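PDB 4UPK: phosphonate monoester hydrolase from Ruegeria pomeroyi, which belongs to the sulfatase family of the alkaline phosphatase clan and is assembled from four protein chains in this structure. Local coordinates for residues L62-H75 against L372-E386. Residues are numbered along the deposited sequence; the frame is centred on the assembly and turned at random.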
ATOM      1  N   LEU A  62     -13.216   0.302 -42.819  1.00 15.51           N
ATOM      2  CA  LEU A  62     -12.135  -0.568 -42.319  1.00 14.63           C
ATOM      3  C   LEU A  62     -11.186  -0.962 -43.471  1.00 17.25           C
ATOM      4  O   LEU A  62      -9.974  -1.010 -43.287  1.00 15.41           O
ATOM      5  CB  LEU A  62     -12.712  -1.815 -41.617  1.00 14.00           C
ATOM      6  CG  LEU A  62     -13.424  -1.557 -40.274  1.00 19.89           C
ATOM      7  CD1 LEU A  62     -14.325  -2.715 -39.899  1.00 20.28           C
ATOM      8  CD2 LEU A  62     -12.434  -1.276 -39.152  1.00 22.98           C
ATOM      9  N   ARG A  63     -11.741  -1.194 -44.659  1.00 16.03           N
ATOM     10  CA  ARG A  63     -10.955  -1.546 -45.852  1.00 16.88           C
ATOM     11  C   ARG A  63     -10.230  -0.321 -46.422  1.00 23.89           C
ATOM     12  O   ARG A  63      -9.128  -0.464 -46.956  1.00 24.27           O
ATOM     13  CB  ARG A  63     -11.833  -2.237 -46.907  1.00 13.40           C
ATOM     14  CG  ARG A  63     -12.111  -3.690 -46.562  1.00 11.91           C
ATOM     15  CD  ARG A  63     -13.189  -4.336 -47.417  1.00 19.09           C
ATOM     16  NE  ARG A  63     -13.645  -5.595 -46.822  1.00 18.08           N
ATOM     17  CZ  ARG A  63     -14.833  -6.155 -47.033  1.00 26.66           C
ATOM     18  NH1 ARG A  63     -15.714  -5.580 -47.844  1.00 14.98           N
ATOM     19  NH2 ARG A  63     -15.152  -7.289 -46.429  1.00 12.80           N
ATOM     20  N   ALA A  64     -10.814   0.888 -46.256  1.00 22.30           N
ATOM     21  CA  ALA A  64     -10.173   2.131 -46.693  1.00 21.96           C
ATOM     22  C   ALA A  64      -8.997   2.419 -45.780  1.00 25.56           C
ATOM     23  O   ALA A  64      -7.927   2.774 -46.279  1.00 26.03           O
ATOM     24  CB  ALA A  64     -11.165   3.296 -46.683  1.00 22.62           C
ATOM     25  N   LEU A  65      -9.166   2.201 -44.445  1.00 20.46           N
ATOM     26  CA  LEU A  65      -8.086   2.384 -43.469  1.00 20.01           C
ATOM     27  C   LEU A  65      -6.942   1.417 -43.733  1.00 26.05           C
ATOM     28  O   LEU A  65      -5.791   1.843 -43.705  1.00 27.66           O
ATOM     29  CB  LEU A  65      -8.588   2.275 -42.023  1.00 19.53           C
ATOM     30  CG  LEU A  65      -7.534   2.478 -40.916  1.00 24.06           C
ATOM     31  CD1 LEU A  65      -7.116   3.970 -40.792  1.00 24.19           C
ATOM     32  CD2 LEU A  65      -8.016   1.917 -39.593  1.00 22.69           C
ATOM     33  N   ALA A  66      -7.248   0.132 -44.028  1.00 22.60           N
ATOM     34  CA  ALA A  66      -6.248  -0.897 -44.353  1.00 22.36           C
ATOM     35  C   ALA A  66      -5.430  -0.480 -45.598  1.00 27.39           C
ATOM     36  O   ALA A  66      -4.210  -0.669 -45.627  1.00 26.64           O
ATOM     37  CB  ALA A  66      -6.934  -2.236 -44.598  1.00 22.37           C
ATOM     38  N   GLN A  67      -6.109   0.125 -46.597  1.00 25.40           N
ATOM     39  CA  GLN A  67      -5.503   0.629 -47.833  1.00 26.57           C
ATOM     40  C   GLN A  67      -4.525   1.796 -47.572  1.00 29.50           C
ATOM     41  O   GLN A  67      -3.570   1.975 -48.327  1.00 29.56           O
ATOM     42  CB  GLN A  67      -6.604   1.044 -48.828  1.00 28.59           C
ATOM     43  CG  GLN A  67      -6.476   0.411 -50.210  1.00 57.73           C
ATOM     44  CD  GLN A  67      -6.503  -1.096 -50.162  1.00 90.93           C
ATOM     45  OE1 GLN A  67      -7.545  -1.706 -49.910  1.00 91.14           O
ATOM     46  NE2 GLN A  67      -5.348  -1.724 -50.375  1.00 84.04           N
ATOM     47  N   ASP A  68      -4.755   2.556 -46.488  1.00 24.68           N
ATOM     48  CA  ASP A  68      -3.924   3.683 -46.095  1.00 24.82           C
ATOM     49  C   ASP A  68      -3.029   3.344 -44.881  1.00 27.83           C
ATOM     50  O   ASP A  68      -2.456   4.243 -44.258  1.00 28.33           O
ATOM     51  CB  ASP A  68      -4.833   4.900 -45.814  1.00 26.36           C
ATOM     52  CG  ASP A  68      -4.113   6.227 -45.723  1.00 34.69           C
ATOM     53  OD1 ASP A  68      -3.230   6.485 -46.572  1.00 36.73           O
ATOM     54  OD2 ASP A  68      -4.427   7.006 -44.795  1.00 39.92           O
ATOM     55  N   ALA A  69      -2.889   2.049 -44.554  1.00 22.87           N
ATOM     56  CA  ALA A  69      -2.134   1.610 -43.372  1.00 22.12           C
ATOM     57  C   ALA A  69      -1.511   0.228 -43.492  1.00 26.37           C
ATOM     58  O   ALA A  69      -1.359  -0.293 -44.596  1.00 26.25           O
ATOM     59  CB  ALA A  69      -3.038   1.666 -42.141  1.00 22.48           C
ATOM     60  N   VAL A  70      -1.142  -0.364 -42.332  1.00 23.40           N
ATOM     61  CA  VAL A  70      -0.532  -1.688 -42.220  1.00 22.52           C
ATOM     62  C   VAL A  70      -1.558  -2.730 -41.659  1.00 25.64           C
ATOM     63  O   VAL A  70      -2.124  -2.538 -40.573  1.00 23.70           O
ATOM     64  CB  VAL A  70       0.785  -1.628 -41.393  1.00 26.29           C
ATOM     65  CG1 VAL A  70       1.502  -2.974 -41.392  1.00 26.46           C
ATOM     66  CG2 VAL A  70       1.718  -0.523 -41.898  1.00 26.23           C
ATOM     67  N   SER A  71      -1.778  -3.816 -42.425  1.00 21.21           N
ATOM     68  CA  SER A  71      -2.672  -4.922 -42.080  1.00 20.37           C
ATOM     69  C   SER A  71      -1.852  -6.144 -41.667  1.00 24.10           C
ATOM     70  O   SER A  71      -0.892  -6.495 -42.346  1.00 21.91           O
ATOM     71  CB  SER A  71      -3.561  -5.291 -43.267  1.00 22.83           C
ATOM     72  OG  SER A  71      -4.349  -4.185 -43.670  1.00 25.00           O
ATOM     73  N   PHE A  72      -2.249  -6.790 -40.555  1.00 20.95           N
ATOM     74  CA  PHE A  72      -1.591  -7.958 -39.985  1.00 19.75           C
ATOM     75  C   PHE A  72      -2.497  -9.164 -40.216  1.00 23.03           C
ATOM     76  O   PHE A  72      -3.554  -9.291 -39.580  1.00 22.67           O
ATOM     77  CB  PHE A  72      -1.265  -7.715 -38.492  1.00 20.87           C
ATOM     78  CG  PHE A  72      -0.262  -6.599 -38.258  1.00 21.74           C
ATOM     79  CD1 PHE A  72      -0.661  -5.263 -38.267  1.00 23.19           C
ATOM     80  CD2 PHE A  72       1.078  -6.883 -38.039  1.00 23.06           C
ATOM     81  CE1 PHE A  72       0.264  -4.236 -38.057  1.00 24.17           C
ATOM     82  CE2 PHE A  72       2.009  -5.851 -37.840  1.00 26.76           C
ATOM     83  CZ  PHE A  72       1.595  -4.534 -37.846  1.00 24.52           C
ATOM     84  N   ARG A  73      -2.095 -10.029 -41.163  1.00 18.67           N
ATOM     85  CA  ARG A  73      -2.865 -11.202 -41.603  1.00 18.16           C
ATOM     86  C   ARG A  73      -2.796 -12.492 -40.764  1.00 23.09           C
ATOM     87  O   ARG A  73      -3.657 -13.375 -40.946  1.00 22.38           O
ATOM     88  CB  ARG A  73      -2.611 -11.500 -43.096  1.00 15.35           C
ATOM     89  CG  ARG A  73      -3.051 -10.359 -43.998  1.00 24.98           C
ATOM     90  CD  ARG A  73      -4.542 -10.352 -44.356  1.00 32.12           C
ATOM     91  NE  ARG A  73      -4.969  -9.031 -44.835  1.00 26.56           N
ATOM     92  CZ  ARG A  73      -4.830  -8.603 -46.086  1.00 38.87           C
ATOM     93  NH1 ARG A  73      -4.288  -9.388 -47.008  1.00 33.57           N
ATOM     94  NH2 ARG A  73      -5.214  -7.384 -46.420  1.00 27.82           N
ATOM     95  N   ARG A  74      -1.783 -12.616 -39.868  1.00 18.67           N
ATOM     96  CA  ARG A  74      -1.622 -13.806 -39.027  1.00 18.45           C
ATOM     97  C   ARG A  74      -1.673 -13.396 -37.552  1.00 20.63           C
ATOM     98  O   ARG A  74      -0.816 -13.785 -36.760  1.00 21.09           O
ATOM     99  CB  ARG A  74      -0.314 -14.547 -39.394  1.00 20.89           C
ATOM    100  CG  ARG A  74      -0.462 -16.061 -39.390  1.00 37.04           C
ATOM    101  CD  ARG A  74       0.674 -16.758 -40.118  1.00 48.69           C
ATOM    102  NE  ARG A  74       0.415 -18.194 -40.301  1.00 59.45           N
ATOM    103  CZ  ARG A  74       1.116 -19.174 -39.727  1.00 76.34           C
ATOM    104  NH1 ARG A  74       2.140 -18.891 -38.928  1.00 67.27           N
ATOM    105  NH2 ARG A  74       0.801 -20.444 -39.955  1.00 58.79           N
ATOM    106  N   HIS A  75      -2.697 -12.593 -37.196  1.00 15.64           N
ATOM    107  CA  HIS A  75      -2.907 -12.048 -35.859  1.00 14.55           C
ATOM    108  C   HIS A  75      -3.903 -12.874 -35.055  1.00 17.94           C
ATOM    109  O   HIS A  75      -5.039 -13.093 -35.485  1.00 15.45           O
ATOM    110  CB  HIS A  75      -3.330 -10.576 -35.930  1.00 15.36           C
ATOM    111  CG  HIS A  75      -3.309  -9.884 -34.607  1.00 18.56           C
ATOM    112  ND1 HIS A  75      -2.117  -9.540 -33.992  1.00 20.47           N
ATOM    113  CD2 HIS A  75      -4.333  -9.516 -33.808  1.00 20.21           C
ATOM    114  CE1 HIS A  75      -2.454  -8.957 -32.853  1.00 19.67           C
ATOM    115  NE2 HIS A  75      -3.774  -8.927 -32.693  1.00 19.84           N
ATOM    116  N   LEU A 372      -6.292  -6.812 -37.634  1.00 14.02           N
ATOM    117  CA  LEU A 372      -5.407  -5.831 -37.041  1.00 13.10           C
ATOM    118  C   LEU A 372      -4.920  -4.836 -38.090  1.00 18.88           C
ATOM    119  O   LEU A 372      -4.280  -5.222 -39.070  1.00 16.51           O
ATOM    120  CB  LEU A 372      -4.216  -6.452 -36.247  1.00 12.20           C
ATOM    121  CG  LEU A 372      -3.206  -5.444 -35.646  1.00 15.83           C
ATOM    122  CD1 LEU A 372      -3.846  -4.525 -34.615  1.00 15.52           C
ATOM    123  CD2 LEU A 372      -2.047  -6.139 -35.027  1.00 18.75           C
ATOM    124  N   ILE A 373      -5.253  -3.551 -37.878  1.00 16.15           N
ATOM    125  CA  ILE A 373      -4.855  -2.459 -38.753  1.00 15.63           C
ATOM    126  C   ILE A 373      -4.177  -1.450 -37.868  1.00 20.77           C
ATOM    127  O   ILE A 373      -4.727  -1.047 -36.835  1.00 19.18           O
ATOM    128  CB  ILE A 373      -6.020  -1.799 -39.580  1.00 18.28           C
ATOM    129  CG1 ILE A 373      -6.909  -2.848 -40.325  1.00 18.50           C
ATOM    130  CG2 ILE A 373      -5.467  -0.743 -40.563  1.00 17.71           C
ATOM    131  CD1 ILE A 373      -8.338  -2.356 -40.707  1.00 24.03           C
ATOM    132  N   ILE A 374      -2.964  -1.044 -38.263  1.00 17.53           N
ATOM    133  CA  ILE A 374      -2.233  -0.035 -37.533  1.00 17.31           C
ATOM    134  C   ILE A 374      -1.805   1.066 -38.485  1.00 24.45           C
ATOM    135  O   ILE A 374      -1.112   0.806 -39.471  1.00 24.86           O
ATOM    136  CB  ILE A 374      -1.054  -0.594 -36.671  1.00 19.69           C
ATOM    137  CG1 ILE A 374      -1.560  -1.635 -35.617  1.00 18.15           C
ATOM    138  CG2 ILE A 374      -0.260   0.565 -36.011  1.00 19.66           C
ATOM    139  CD1 ILE A 374      -0.448  -2.331 -34.745  1.00 17.71           C
ATOM    140  N   ARG A 375      -2.229   2.299 -38.187  1.00 21.82           N
ATOM    141  CA  ARG A 375      -1.797   3.459 -38.937  1.00 21.39           C
ATOM    142  C   ARG A 375      -0.990   4.340 -38.012  1.00 25.18           C
ATOM    143  O   ARG A 375      -1.430   4.681 -36.914  1.00 21.99           O
ATOM    144  CB  ARG A 375      -2.960   4.261 -39.541  1.00 19.65           C
ATOM    145  CG  ARG A 375      -2.459   5.089 -40.717  1.00 17.27           C
ATOM    146  CD  ARG A 375      -3.448   6.101 -41.213  1.00 23.94           C
ATOM    147  NE  ARG A 375      -2.866   6.932 -42.273  1.00 35.12           N
ATOM    148  CZ  ARG A 375      -2.092   7.997 -42.071  1.00 48.58           C
ATOM    149  NH1 ARG A 375      -1.771   8.372 -40.838  1.00 44.51           N
ATOM    150  NH2 ARG A 375      -1.614   8.680 -43.101  1.00 29.52           N
ATOM    151  N   ALA A 376       0.195   4.706 -38.464  1.00 25.41           N
ATOM    152  CA  ALA A 376       1.079   5.584 -37.727  1.00 26.72           C
ATOM    153  C   ALA A 376       1.660   6.573 -38.717  1.00 33.50           C
ATOM    154  O   ALA A 376       1.937   6.173 -39.852  1.00 32.97           O
ATOM    155  CB  ALA A 376       2.196   4.770 -37.082  1.00 27.43           C
ATOM    156  N   PRO A 377       1.863   7.857 -38.341  1.00 32.97           N
ATOM    157  CA  PRO A 377       2.527   8.794 -39.280  1.00 33.80           C
ATOM    158  C   PRO A 377       3.858   8.223 -39.782  1.00 37.22           C
ATOM    159  O   PRO A 377       4.677   7.764 -38.982  1.00 36.67           O
ATOM    160  CB  PRO A 377       2.749  10.067 -38.438  1.00 36.16           C
ATOM    161  CG  PRO A 377       2.490   9.677 -37.021  1.00 40.25           C
ATOM    162  CD  PRO A 377       1.560   8.505 -37.046  1.00 34.85           C
ATOM    163  N   GLY A 378       4.014   8.178 -41.102  1.00 34.78           N
ATOM    164  CA  GLY A 378       5.202   7.644 -41.762  1.00 35.52           C
ATOM    165  C   GLY A 378       5.209   6.146 -42.032  1.00 41.43           C
ATOM    166  O   GLY A 378       6.249   5.605 -42.432  1.00 41.92           O
ATOM    167  N   CYS A 379       4.067   5.446 -41.814  1.00 37.58           N
ATOM    168  CA  CYS A 379       3.983   3.999 -42.070  1.00 36.68           C
ATOM    169  C   CYS A 379       3.862   3.751 -43.578  1.00 38.96           C
ATOM    170  O   CYS A 379       3.596   4.696 -44.326  1.00 37.62           O
ATOM    171  CB  CYS A 379       2.837   3.348 -41.291  1.00 36.60           C
ATOM    172  SG  CYS A 379       1.175   3.670 -41.965  1.00 40.41           S
ATOM    173  N   LYS A 380       4.086   2.493 -44.019  1.00 35.46           N
ATOM    174  CA  LYS A 380       3.982   2.102 -45.427  1.00 34.52           C
ATOM    175  C   LYS A 380       2.500   1.851 -45.727  1.00 36.08           C
ATOM    176  O   LYS A 380       1.967   0.856 -45.226  1.00 36.72           O
ATOM    177  CB  LYS A 380       4.829   0.840 -45.692  1.00 37.21           C
ATOM    178  CG  LYS A 380       5.070   0.541 -47.170  1.00 43.63           C
ATOM    179  CD  LYS A 380       6.041  -0.620 -47.318  1.00 50.63           C
ATOM    180  CE  LYS A 380       6.351  -0.956 -48.751  1.00 69.21           C
ATOM    181  NZ  LYS A 380       7.561  -0.237 -49.240  1.00 82.01           N
ATOM    182  N   PRO A 381       1.787   2.749 -46.465  1.00 29.83           N
ATOM    183  CA  PRO A 381       0.350   2.498 -46.712  1.00 28.83           C
ATOM    184  C   PRO A 381       0.122   1.288 -47.620  1.00 31.18           C
ATOM    185  O   PRO A 381       0.828   1.138 -48.625  1.00 32.07           O
ATOM    186  CB  PRO A 381      -0.156   3.818 -47.324  1.00 29.95           C
ATOM    187  CG  PRO A 381       1.039   4.470 -47.881  1.00 34.30           C
ATOM    188  CD  PRO A 381       2.242   3.995 -47.123  1.00 30.14           C
ATOM    189  N   GLY A 382      -0.818   0.425 -47.229  1.00 24.11           N
ATOM    190  CA  GLY A 382      -1.149  -0.782 -47.978  1.00 23.36           C
ATOM    191  C   GLY A 382      -0.244  -1.974 -47.712  1.00 27.76           C
ATOM    192  O   GLY A 382      -0.418  -3.014 -48.349  1.00 26.82           O
ATOM    193  N   HIS A 383       0.732  -1.838 -46.766  1.00 25.26           N
ATOM    194  CA  HIS A 383       1.643  -2.921 -46.379  1.00 24.76           C
ATOM    195  C   HIS A 383       0.872  -4.029 -45.623  1.00 28.69           C
ATOM    196  O   HIS A 383       0.051  -3.750 -44.732  1.00 27.45           O
ATOM    197  CB  HIS A 383       2.865  -2.410 -45.588  1.00 25.33           C
ATOM    198  CG  HIS A 383       3.852  -3.485 -45.212  1.00 28.57           C
ATOM    199  ND1 HIS A 383       4.654  -4.089 -46.155  1.00 30.69           N
ATOM    200  CD2 HIS A 383       4.138  -4.016 -43.997  1.00 29.96           C
ATOM    201  CE1 HIS A 383       5.374  -4.988 -45.497  1.00 29.58           C
ATOM    202  NE2 HIS A 383       5.107  -4.972 -44.195  1.00 29.47           N
ATOM    203  N   VAL A 384       1.114  -5.277 -46.037  1.00 23.68           N
ATOM    204  CA  VAL A 384       0.460  -6.462 -45.501  1.00 22.11           C
ATOM    205  C   VAL A 384       1.512  -7.333 -44.800  1.00 22.76           C
ATOM    206  O   VAL A 384       2.502  -7.733 -45.419  1.00 22.30           O
ATOM    207  CB  VAL A 384      -0.322  -7.224 -46.626  1.00 25.47           C
ATOM    208  CG1 VAL A 384      -0.831  -8.588 -46.151  1.00 23.88           C
ATOM    209  CG2 VAL A 384      -1.478  -6.377 -47.161  1.00 25.42           C
ATOM    210  N   VAL A 385       1.280  -7.622 -43.516  1.00 16.68           N
ATOM    211  CA  VAL A 385       2.150  -8.449 -42.677  1.00 15.71           C
ATOM    212  C   VAL A 385       1.618  -9.893 -42.616  1.00 19.45           C
ATOM    213  O   VAL A 385       0.440 -10.110 -42.320  1.00 18.76           O
ATOM    214  CB  VAL A 385       2.373  -7.811 -41.270  1.00 18.30           C
ATOM    215  CG1 VAL A 385       3.171  -8.719 -40.342  1.00 16.79           C
ATOM    216  CG2 VAL A 385       3.052  -6.444 -41.379  1.00 18.78           C
ATOM    217  N   GLU A 386       2.505 -10.866 -42.883  1.00 16.92           N
ATOM    218  CA  GLU A 386       2.210 -12.303 -42.885  1.00 16.78           C
ATOM    219  C   GLU A 386       2.820 -13.051 -41.686  1.00 22.26           C
ATOM    220  O   GLU A 386       2.444 -14.198 -41.426  1.00 21.27           O
ATOM    221  CB  GLU A 386       2.675 -12.947 -44.211  1.00 17.97           C
ATOM    222  CG  GLU A 386       2.054 -12.355 -45.473  1.00 27.14           C
ATOM    223  CD  GLU A 386       0.556 -12.505 -45.724  1.00 47.45           C
ATOM    224  OE1 GLU A 386      -0.105 -13.299 -45.017  1.00 34.92           O
ATOM    225  OE2 GLU A 386       0.052 -11.847 -46.663  1.00 41.57           O
TER
HETATM  226  O   HOH W   1      -2.822  -2.894 -45.591  1.00 19.06           O
HETATM  227  O   HOH W   2      -0.753   7.487 -45.974  1.00 40.10           O
HETATM  228  O   HOH W   3      -5.679  -7.863 -40.376  1.00 20.06           O
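Asp68 OD2 is gripped by two groups: the NE of Arg375, at 3.0 Å, and the hydroxyl of Tyr337. The arginine bond is a bent salt bridge. NE meets OD2 from above the carboxylate plane, and the carboxylate and guanidinium planes stand 38° apart. A water also bridges the pair, donating to Asp68 OD1 and accepting from Arg375 NH2. The extended Arg375 chain also covers the methyl of Ala69.

Beyond this bridge, strand 70-72 runs between two strands. It is antiparallel to 372-375, with paired bonds between Val70 and Ile374, and parallel to 384-386. On the parallel side, Val385 N reaches Ser71 O at 2.7 Å in a nearly straight bond, and Arg73 N returns to Val385 O. Gly382 N, in a type II turn, binds Ala69 O at 2.8 Å.

The Phe72 ring lies between Leu372 CD2, 3.6 Å from its CD1, and Val385 CB, 3.6 Å from its CD2. With CG anti to the backbone N (chi1 177°), Leu372 reaches His75, and its CD2 sits over one face of that ring, 3.7 Å from the centroid. Ile373 lies on the sheet face that helix 60-67 covers; its CD1 is 4.1 Å from Ala66 CB.

Helix 60-67 thus packs on the mixed sheet of an alpha/beta fold, as in the alkaline phosphatase clan.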